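Local coordinates for protein extracellular ligand-binding receptor (Desulfitobacterium hafniense, PDB 4Q6B) that probably serves as the extracellular substrate-binding component of an amino-acid ABC transporter, holding leucine between its two alpha/beta lobes, at residues A[141-150]-A[196-205]. Numbering follows the deposited sequence.
Sequences GHERMVIYYT and FGMDGIFIAK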
loop_
_atom_site.group_PDB
_atom_site.type_symbol
_atom_site.label_atom_id
_atom_site.label_comp_id
_atom_site.label_asym_id
_atom_site.label_seq_id
_atom_site.Cartn_x
_atom_site.Cartn_y
_atom_site.Cartn_z
ATOM N N GLY A 141 -23.634 9.907 -3.961
ATOM C CA GLY A 141 -24.521 10.395 -5.023
ATOM C C GLY A 141 -23.865 10.410 -6.405
ATOM O O GLY A 141 -24.426 10.996 -7.336
ATOM N N HIS A 142 -22.708 9.782 -6.559
ATOM C CA HIS A 142 -22.142 9.667 -7.888
ATOM C C HIS A 142 -22.912 8.683 -8.736
ATOM O O HIS A 142 -23.310 7.638 -8.259
ATOM C CB HIS A 142 -20.677 9.293 -7.821
ATOM C CG HIS A 142 -19.833 10.386 -7.270
ATOM N ND1 HIS A 142 -19.219 11.319 -8.070
ATOM C CD2 HIS A 142 -19.556 10.737 -5.997
ATOM C CE1 HIS A 142 -18.576 12.183 -7.310
ATOM N NE2 HIS A 142 -18.755 11.846 -6.049
ATOM N N GLU A 143 -23.120 9.041 -9.998
ATOM C CA GLU A 143 -23.831 8.172 -10.937
ATOM C C GLU A 143 -23.143 7.974 -12.280
ATOM O O GLU A 143 -23.377 6.960 -12.945
ATOM C CB GLU A 143 -25.244 8.718 -11.215
ATOM C CG GLU A 143 -26.048 8.940 -9.938
ATOM C CD GLU A 143 -27.544 9.011 -10.158
ATOM O OE1 GLU A 143 -27.985 9.114 -11.310
ATOM O OE2 GLU A 143 -28.275 8.951 -9.150
ATOM N N ARG A 144 -22.401 8.992 -12.750
ATOM C CA ARG A 144 -21.799 8.992 -14.097
ATOM C C ARG A 144 -20.351 9.473 -13.956
ATOM O O ARG A 144 -20.127 10.626 -13.637
ATOM C CB ARG A 144 -22.563 9.938 -15.029
ATOM C CG ARG A 144 -24.075 9.664 -15.111
ATOM C CD ARG A 144 -24.765 10.179 -16.394
ATOM N NE ARG A 144 -25.181 8.991 -17.147
ATOM C CZ ARG A 144 -25.065 8.799 -18.459
ATOM N NH1 ARG A 144 -24.584 9.747 -19.264
ATOM N NH2 ARG A 144 -25.459 7.641 -18.975
HETATM N N MSE A 145 -19.367 8.595 -14.144
HETATM C CA MSE A 145 -17.992 8.983 -13.838
HETATM C C MSE A 145 -17.067 8.726 -15.038
HETATM O O MSE A 145 -17.391 7.961 -15.972
HETATM C CB MSE A 145 -17.481 8.236 -12.590
HETATM C CG MSE A 145 -18.173 8.713 -11.290
HETATM SE SE MSE A 145 -17.392 7.858 -9.780
HETATM C CE MSE A 145 -15.608 8.701 -9.844
ATOM N N VAL A 146 -15.897 9.364 -15.002
ATOM C CA VAL A 146 -14.856 9.176 -16.033
ATOM C C VAL A 146 -13.638 8.509 -15.396
ATOM O O VAL A 146 -13.342 8.762 -14.244
ATOM C CB VAL A 146 -14.428 10.538 -16.658
ATOM C CG1 VAL A 146 -13.146 10.424 -17.511
ATOM C CG2 VAL A 146 -15.548 11.101 -17.566
ATOM N N ILE A 147 -12.927 7.653 -16.128
ATOM C CA ILE A 147 -11.719 7.028 -15.576
ATOM C C ILE A 147 -10.532 7.462 -16.432
ATOM O O ILE A 147 -10.529 7.253 -17.652
ATOM C CB ILE A 147 -11.801 5.479 -15.567
ATOM C CG1 ILE A 147 -12.897 4.985 -14.605
ATOM C CG2 ILE A 147 -10.450 4.840 -15.120
ATOM C CD1 ILE A 147 -13.095 3.466 -14.716
ATOM N N TYR A 148 -9.523 8.077 -15.805
ATOM C CA TYR A 148 -8.248 8.398 -16.486
ATOM C C TYR A 148 -7.295 7.315 -16.048
ATOM O O TYR A 148 -7.092 7.133 -14.851
ATOM C CB TYR A 148 -7.721 9.762 -16.002
ATOM C CG TYR A 148 -6.389 10.189 -16.585
ATOM C CD1 TYR A 148 -6.106 10.039 -17.950
ATOM C CD2 TYR A 148 -5.443 10.820 -15.789
ATOM C CE1 TYR A 148 -4.863 10.478 -18.510
ATOM C CE2 TYR A 148 -4.239 11.264 -16.311
ATOM C CZ TYR A 148 -3.950 11.104 -17.674
ATOM O OH TYR A 148 -2.746 11.516 -18.198
ATOM N N TYR A 149 -6.716 6.565 -16.976
ATOM C CA TYR A 149 -5.925 5.416 -16.535
ATOM C C TYR A 149 -4.593 5.293 -17.280
ATOM O O TYR A 149 -4.443 5.867 -18.348
ATOM C CB TYR A 149 -6.735 4.112 -16.676
ATOM C CG TYR A 149 -6.967 3.713 -18.097
ATOM C CD1 TYR A 149 -6.177 2.732 -18.713
ATOM C CD2 TYR A 149 -7.971 4.315 -18.838
ATOM C CE1 TYR A 149 -6.358 2.406 -20.034
ATOM C CE2 TYR A 149 -8.166 3.984 -20.155
ATOM C CZ TYR A 149 -7.379 3.029 -20.737
ATOM O OH TYR A 149 -7.584 2.695 -22.056
ATOM N N THR A 150 -3.620 4.568 -16.708
ATOM C CA THR A 150 -2.394 4.249 -17.419
ATOM C C THR A 150 -2.608 2.974 -18.224
ATOM O O THR A 150 -3.065 1.958 -17.689
ATOM C CB THR A 150 -1.216 4.051 -16.458
ATOM O OG1 THR A 150 -0.975 5.287 -15.762
ATOM C CG2 THR A 150 0.044 3.642 -17.214
ATOM N N PHE A 196 -22.220 14.307 -21.235
ATOM C CA PHE A 196 -22.536 12.982 -20.708
ATOM C C PHE A 196 -22.980 13.053 -19.267
ATOM O O PHE A 196 -23.302 12.032 -18.671
ATOM C CB PHE A 196 -21.307 12.050 -20.699
ATOM C CG PHE A 196 -20.849 11.594 -22.045
ATOM C CD1 PHE A 196 -21.721 11.527 -23.124
ATOM C CD2 PHE A 196 -19.526 11.238 -22.233
ATOM C CE1 PHE A 196 -21.277 11.107 -24.360
ATOM C CE2 PHE A 196 -19.080 10.819 -23.471
ATOM C CZ PHE A 196 -19.962 10.755 -24.527
ATOM N N GLY A 197 -22.927 14.230 -18.665
ATOM C CA GLY A 197 -23.415 14.365 -17.306
ATOM C C GLY A 197 -22.438 13.910 -16.250
ATOM O O GLY A 197 -22.853 13.479 -15.178
HETATM N N MSE A 198 -21.142 14.036 -16.541
HETATM C CA MSE A 198 -20.109 13.606 -15.616
HETATM C C MSE A 198 -20.207 14.230 -14.254
HETATM O O MSE A 198 -20.417 15.435 -14.141
HETATM C CB MSE A 198 -18.704 13.940 -16.155
HETATM C CG MSE A 198 -17.590 13.693 -15.128
HETATM SE SE MSE A 198 -15.840 14.324 -15.842
HETATM C CE MSE A 198 -16.171 16.255 -15.837
ATOM N N ASP A 199 -20.007 13.414 -13.205
ATOM C CA ASP A 199 -20.022 13.965 -11.842
ATOM C C ASP A 199 -18.786 13.639 -11.023
ATOM O O ASP A 199 -18.710 13.982 -9.842
ATOM C CB ASP A 199 -21.307 13.567 -11.086
ATOM C CG ASP A 199 -21.497 12.069 -10.974
ATOM O OD1 ASP A 199 -22.673 11.613 -11.079
ATOM O OD2 ASP A 199 -20.513 11.326 -10.741
ATOM N N GLY A 200 -17.810 12.972 -11.626
ATOM C CA GLY A 200 -16.580 12.669 -10.911
ATOM C C GLY A 200 -15.597 11.989 -11.822
ATOM O O GLY A 200 -15.990 11.380 -12.829
ATOM N N ILE A 201 -14.321 12.062 -11.453
ATOM C CA ILE A 201 -13.241 11.376 -12.171
ATOM C C ILE A 201 -12.444 10.487 -11.233
ATOM O O ILE A 201 -11.973 10.953 -10.165
ATOM C CB ILE A 201 -12.280 12.384 -12.832
ATOM C CG1 ILE A 201 -13.037 13.230 -13.825
ATOM C CG2 ILE A 201 -11.165 11.651 -13.585
ATOM C CD1 ILE A 201 -12.281 14.510 -14.304
ATOM N N PHE A 202 -12.283 9.223 -11.629
ATOM C CA PHE A 202 -11.375 8.322 -10.938
ATOM C C PHE A 202 -10.058 8.254 -11.717
ATOM O O PHE A 202 -10.026 7.933 -12.900
ATOM C CB PHE A 202 -11.974 6.939 -10.851
ATOM C CG PHE A 202 -11.101 5.971 -10.129
ATOM C CD1 PHE A 202 -10.780 6.159 -8.813
ATOM C CD2 PHE A 202 -10.529 4.912 -10.819
ATOM C CE1 PHE A 202 -9.926 5.276 -8.150
ATOM C CE2 PHE A 202 -9.681 4.007 -10.164
ATOM C CZ PHE A 202 -9.376 4.199 -8.828
ATOM N N ILE A 203 -8.975 8.572 -11.027
ATOM C CA ILE A 203 -7.657 8.571 -11.615
ATOM C C ILE A 203 -6.944 7.272 -11.234
ATOM O O ILE A 203 -6.549 7.082 -10.101
ATOM C CB ILE A 203 -6.858 9.767 -11.091
ATOM C CG1 ILE A 203 -7.623 11.069 -11.359
ATOM C CG2 ILE A 203 -5.469 9.807 -11.701
ATOM C CD1 ILE A 203 -7.140 12.260 -10.559
ATOM N N ALA A 204 -6.751 6.419 -12.226
ATOM C CA ALA A 204 -6.131 5.119 -12.054
ATOM C C ALA A 204 -4.719 5.213 -12.601
ATOM O O ALA A 204 -4.246 4.357 -13.320
ATOM C CB ALA A 204 -6.918 4.044 -12.762
ATOM N N LYS A 205 -4.111 6.345 -12.330
ATOM C CA LYS A 205 -2.739 6.614 -12.650
ATOM C C LYS A 205 -2.073 6.910 -11.323
ATOM O O LYS A 205 -2.664 7.534 -10.459
ATOM C CB LYS A 205 -2.642 7.855 -13.532
ATOM C CG LYS A 205 -2.805 7.625 -15.016
ATOM C CD LYS A 205 -1.968 8.619 -15.814
ATOM C CE LYS A 205 -1.230 7.928 -16.944
ATOM N NZ LYS A 205 -1.866 8.107 -18.283
#
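Parallel strand pairing in one lobe of a periplasmic-binding-protein fold joins 144-149 to 200-204, the segment axes approaching to 4.6 Å with 26° between N-to-C directions. Val-146 and Tyr-148 each donate and accept across the seam; Ala-204 N meets Tyr-148 O nearly straight at 2.7 Å. At the pair's N-terminal end the Asp-199 carboxylate grips the start of strand 144-149 and the loop before it. OD1 takes two amides: Glu-143 N on its syn side (2.8 Å) and Arg-144 N from above the plane (3.1 Å). OD2 accepts from His-142 ND1 at 3.0 Å, above the carboxylate plane, the two flat groups 78° apart. Asp-199 CG, between its own N and carbonyl carbon (chi1 59°), turns the carboxylate back to these donors. Replacing Asp-199 by alanine removes both oxygens; the two amides and His-142 would probably lose these acceptors, the ring then less fixed in rotation. Arg-144 NH1 reaches Phe-196 O at 2.7 Å, in the guanidinium plane, beside the Schellman motif at Gly-197. Lys-205 lays CG over one Tyr-148 face. Strand 172-177 lies beside 144-149, and 227-229 beside 200-204; Trp-193 of helix 183-195 covers Val-146 and Ile-201, helix 153-168 Ile-147 and Phe-202.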